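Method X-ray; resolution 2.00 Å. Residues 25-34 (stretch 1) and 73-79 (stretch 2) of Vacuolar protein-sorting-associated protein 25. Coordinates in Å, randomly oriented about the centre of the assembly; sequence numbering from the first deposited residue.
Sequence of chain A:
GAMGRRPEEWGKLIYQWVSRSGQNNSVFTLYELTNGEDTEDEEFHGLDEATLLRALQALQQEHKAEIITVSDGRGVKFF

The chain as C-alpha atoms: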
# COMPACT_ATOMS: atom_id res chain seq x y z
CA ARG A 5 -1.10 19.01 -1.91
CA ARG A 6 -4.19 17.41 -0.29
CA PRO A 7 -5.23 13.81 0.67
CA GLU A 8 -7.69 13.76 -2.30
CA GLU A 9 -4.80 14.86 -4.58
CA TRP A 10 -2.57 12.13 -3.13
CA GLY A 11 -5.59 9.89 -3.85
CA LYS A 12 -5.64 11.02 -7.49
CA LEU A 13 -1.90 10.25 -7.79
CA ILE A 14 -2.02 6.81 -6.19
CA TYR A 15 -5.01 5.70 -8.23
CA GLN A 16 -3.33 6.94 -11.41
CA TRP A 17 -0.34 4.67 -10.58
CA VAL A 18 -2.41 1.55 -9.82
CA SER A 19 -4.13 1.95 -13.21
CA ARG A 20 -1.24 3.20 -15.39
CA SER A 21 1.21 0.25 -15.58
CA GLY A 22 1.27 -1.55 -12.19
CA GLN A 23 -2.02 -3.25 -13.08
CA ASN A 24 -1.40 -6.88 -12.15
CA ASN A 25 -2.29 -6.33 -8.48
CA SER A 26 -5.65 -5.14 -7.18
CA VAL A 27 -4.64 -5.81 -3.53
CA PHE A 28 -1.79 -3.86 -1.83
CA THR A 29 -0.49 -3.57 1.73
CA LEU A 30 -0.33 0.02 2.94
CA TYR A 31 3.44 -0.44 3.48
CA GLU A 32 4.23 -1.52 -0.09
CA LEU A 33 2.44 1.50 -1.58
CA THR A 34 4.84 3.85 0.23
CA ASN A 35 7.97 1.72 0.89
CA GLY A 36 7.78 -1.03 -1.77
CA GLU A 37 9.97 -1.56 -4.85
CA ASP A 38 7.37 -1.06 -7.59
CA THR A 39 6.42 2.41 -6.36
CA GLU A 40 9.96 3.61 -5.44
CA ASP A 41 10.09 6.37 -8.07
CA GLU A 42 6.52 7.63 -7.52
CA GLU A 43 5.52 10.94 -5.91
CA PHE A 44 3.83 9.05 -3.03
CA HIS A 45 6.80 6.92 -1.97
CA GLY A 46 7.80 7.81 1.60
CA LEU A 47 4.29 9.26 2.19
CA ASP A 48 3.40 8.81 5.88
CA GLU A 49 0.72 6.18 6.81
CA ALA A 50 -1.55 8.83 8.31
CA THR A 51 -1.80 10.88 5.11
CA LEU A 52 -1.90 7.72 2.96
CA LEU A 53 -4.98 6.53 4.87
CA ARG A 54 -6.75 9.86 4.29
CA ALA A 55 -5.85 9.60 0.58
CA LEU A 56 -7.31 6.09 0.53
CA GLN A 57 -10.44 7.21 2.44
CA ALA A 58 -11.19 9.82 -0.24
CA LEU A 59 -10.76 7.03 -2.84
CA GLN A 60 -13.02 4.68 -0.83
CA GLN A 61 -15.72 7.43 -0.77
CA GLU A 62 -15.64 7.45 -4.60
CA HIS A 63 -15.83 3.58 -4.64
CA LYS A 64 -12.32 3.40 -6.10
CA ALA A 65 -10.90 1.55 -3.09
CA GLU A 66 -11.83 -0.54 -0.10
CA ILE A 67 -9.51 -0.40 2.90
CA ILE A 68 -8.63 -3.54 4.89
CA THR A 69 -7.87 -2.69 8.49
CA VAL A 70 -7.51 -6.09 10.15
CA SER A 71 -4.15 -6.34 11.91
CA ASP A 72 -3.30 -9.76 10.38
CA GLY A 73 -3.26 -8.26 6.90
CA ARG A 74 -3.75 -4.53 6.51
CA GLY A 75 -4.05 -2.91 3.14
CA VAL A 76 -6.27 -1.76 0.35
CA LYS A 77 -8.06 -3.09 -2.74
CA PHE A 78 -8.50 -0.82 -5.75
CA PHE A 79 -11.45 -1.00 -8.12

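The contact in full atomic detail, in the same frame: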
# COMPACT_ATOMS: atom_id res chain seq x y z
N ASN A 25 -1.67 -6.29 -9.80
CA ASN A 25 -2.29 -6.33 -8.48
C ASN A 25 -3.55 -5.46 -8.39
O ASN A 25 -3.62 -4.38 -8.98
CB ASN A 25 -1.30 -5.91 -7.38
CG ASN A 25 0.01 -6.70 -7.42
OD1 ASN A 25 0.07 -7.84 -7.91
ND2 ASN A 25 1.08 -6.09 -6.88
N SER A 26 -4.54 -5.96 -7.66
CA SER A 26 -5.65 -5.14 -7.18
C SER A 26 -5.50 -4.91 -5.67
O SER A 26 -6.01 -3.92 -5.15
CB SER A 26 -7.00 -5.80 -7.49
OG SER A 26 -7.55 -5.29 -8.70
N VAL A 27 -4.79 -5.81 -4.99
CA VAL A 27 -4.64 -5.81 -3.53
C VAL A 27 -3.19 -5.45 -3.10
O VAL A 27 -2.22 -6.09 -3.54
CB VAL A 27 -5.11 -7.17 -2.94
CG1 VAL A 27 -5.25 -7.10 -1.49
CG2 VAL A 27 -6.49 -7.53 -3.50
N PHE A 28 -3.08 -4.42 -2.26
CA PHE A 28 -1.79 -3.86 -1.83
C PHE A 28 -1.77 -3.70 -0.31
O PHE A 28 -2.77 -3.32 0.26
CB PHE A 28 -1.54 -2.48 -2.47
CG PHE A 28 -1.44 -2.49 -3.97
CD1 PHE A 28 -2.58 -2.31 -4.77
CD2 PHE A 28 -0.21 -2.66 -4.59
CE1 PHE A 28 -2.49 -2.31 -6.13
CE2 PHE A 28 -0.12 -2.66 -5.97
CZ PHE A 28 -1.26 -2.48 -6.74
N THR A 29 -0.66 -4.00 0.35
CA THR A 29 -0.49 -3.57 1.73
C THR A 29 -0.29 -2.05 1.72
O THR A 29 0.10 -1.48 0.71
CB THR A 29 0.68 -4.31 2.48
OG1 THR A 29 1.94 -3.99 1.88
CG2 THR A 29 0.48 -5.84 2.42
N LEU A 30 -0.61 -1.39 2.83
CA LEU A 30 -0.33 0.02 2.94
C LEU A 30 1.19 0.27 2.85
O LEU A 30 1.63 1.19 2.15
CB LEU A 30 -0.86 0.58 4.26
CG LEU A 30 -2.37 0.60 4.53
CD1 LEU A 30 -2.71 1.83 5.40
CD2 LEU A 30 -3.18 0.61 3.26
N TYR A 31 1.97 -0.58 3.51
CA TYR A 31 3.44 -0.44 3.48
C TYR A 31 4.00 -0.42 2.06
O TYR A 31 4.78 0.46 1.73
CB TYR A 31 4.12 -1.53 4.30
CG TYR A 31 5.64 -1.45 4.32
CD1 TYR A 31 6.30 -0.58 5.19
CD2 TYR A 31 6.41 -2.26 3.49
CE1 TYR A 31 7.71 -0.52 5.23
CE2 TYR A 31 7.81 -2.19 3.50
CZ TYR A 31 8.45 -1.33 4.37
OH TYR A 31 9.84 -1.29 4.38
N GLU A 32 3.61 -1.39 1.23
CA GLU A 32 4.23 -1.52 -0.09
C GLU A 32 3.89 -0.37 -1.04
O GLU A 32 4.66 -0.11 -1.97
CB GLU A 32 3.93 -2.86 -0.75
CG GLU A 32 2.56 -2.95 -1.43
CD GLU A 32 2.34 -4.30 -2.01
OE1 GLU A 32 1.40 -4.98 -1.59
OE2 GLU A 32 3.15 -4.71 -2.86
N LEU A 33 2.77 0.31 -0.80
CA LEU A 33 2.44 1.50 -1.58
C LEU A 33 3.43 2.63 -1.34
O LEU A 33 3.72 3.40 -2.26
CB LEU A 33 1.02 2.01 -1.29
CG LEU A 33 -0.14 1.29 -2.01
CD1 LEU A 33 -1.51 1.83 -1.56
CD2 LEU A 33 -0.04 1.36 -3.53
N THR A 34 3.94 2.74 -0.12
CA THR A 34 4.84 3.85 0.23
C THR A 34 6.32 3.46 0.37
O THR A 34 7.20 4.31 0.23
CB THR A 34 4.38 4.57 1.50
OG1 THR A 34 4.20 3.63 2.56
CG2 THR A 34 3.06 5.34 1.21
N GLY A 73 -3.46 -8.50 8.31
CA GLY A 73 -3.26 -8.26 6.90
C GLY A 73 -3.89 -6.99 6.40
O GLY A 73 -4.91 -7.04 5.68
N ARG A 74 -3.27 -5.87 6.78
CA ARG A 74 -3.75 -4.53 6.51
C ARG A 74 -3.42 -4.16 5.08
O ARG A 74 -2.36 -4.52 4.55
CB ARG A 74 -3.07 -3.49 7.41
CG ARG A 74 -3.44 -3.54 8.88
CD ARG A 74 -2.71 -2.43 9.66
NE ARG A 74 -2.98 -1.06 9.18
CZ ARG A 74 -4.01 -0.31 9.60
NH1 ARG A 74 -4.87 -0.78 10.47
NH2 ARG A 74 -4.16 0.92 9.12
N GLY A 75 -4.31 -3.38 4.48
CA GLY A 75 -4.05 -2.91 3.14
C GLY A 75 -5.28 -2.38 2.46
O GLY A 75 -6.20 -1.91 3.11
N VAL A 76 -5.27 -2.44 1.13
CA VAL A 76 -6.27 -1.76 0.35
C VAL A 76 -6.49 -2.53 -0.96
O VAL A 76 -5.56 -3.10 -1.54
CB VAL A 76 -5.90 -0.25 0.16
CG1 VAL A 76 -4.57 -0.08 -0.57
CG2 VAL A 76 -7.00 0.53 -0.56
N LYS A 77 -7.76 -2.60 -1.39
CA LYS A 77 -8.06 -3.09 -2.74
C LYS A 77 -8.57 -1.95 -3.58
O LYS A 77 -9.42 -1.19 -3.15
CB LYS A 77 -9.08 -4.23 -2.71
CG LYS A 77 -9.45 -4.82 -4.09
CD LYS A 77 -10.21 -6.15 -3.90
CE LYS A 77 -10.72 -6.75 -5.23
NZ LYS A 77 -11.51 -8.01 -4.96
N PHE A 78 -8.05 -1.84 -4.80
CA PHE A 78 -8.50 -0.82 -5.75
C PHE A 78 -9.46 -1.42 -6.76
O PHE A 78 -9.35 -2.59 -7.11
CB PHE A 78 -7.32 -0.18 -6.46
CG PHE A 78 -6.38 0.55 -5.53
CD1 PHE A 78 -5.26 -0.11 -4.99
CD2 PHE A 78 -6.61 1.88 -5.19
CE1 PHE A 78 -4.40 0.57 -4.13
CE2 PHE A 78 -5.75 2.56 -4.32
CZ PHE A 78 -4.65 1.90 -3.79
N PHE A 79 -10.40 -0.60 -7.19
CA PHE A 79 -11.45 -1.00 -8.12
C PHE A 79 -11.42 -0.05 -9.31
O PHE A 79 -11.94 -0.31 -10.38
CB PHE A 79 -12.83 -0.97 -7.43
CG PHE A 79 -12.89 -1.82 -6.21
CD1 PHE A 79 -12.73 -1.25 -4.94
CD2 PHE A 79 -13.08 -3.20 -6.31
CE1 PHE A 79 -12.78 -2.03 -3.79
CE2 PHE A 79 -13.11 -3.99 -5.15
CZ PHE A 79 -12.95 -3.39 -3.89
OXT PHE A 79 -10.84 1.02 -9.25

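The two stretches, far apart in sequence, meet as a short antiparallel pairing of strands. Phe 28 and Val 76 form its hydrogen-bonded pair: Phe 28 N donates to Val 76 O at 2.9 Å, and Val 76 N returns a bond to Phe 28 O at 2.8 Å. Phe 78 N donates to Ser 26 O, also at 2.9 Å. Val 27 and Lys 77 make the intervening non-hydrogen-bonded pair, where the backbones draw closer, CA to CA 4.4 Å, and weaker contacts join in, such as Lys 77 CA to Ser 26 O at 3.3 Å.

Side chains alternate across the sheet. On the face of Phe 28 and Val 76 the contact is apolar: Leu 33 CD1 lies 3.7 Å from Val 76 CG1 and 3.9 Å from Phe 78 CZ, at that ring's edge, while Phe 28 CD1 approaches Phe 78 CE1 at 3.5 Å, the ring planes inclined at 69°. On the other face, Val 27 CG2 packs 4.0 Å from Lys 77 CD, the aliphatic part of an extended lysine whose charged end leads away.

Gly 75 suits its backbone angles and its neighbour: a CB there would clash with Phe 28 O. At the start of the helix, Thr 29 is the N-cap, its OG1 accepting from Glu 32 N at 3.2 Å, while Thr 29 N donates to Glu 32 OE1 at 3.0 Å.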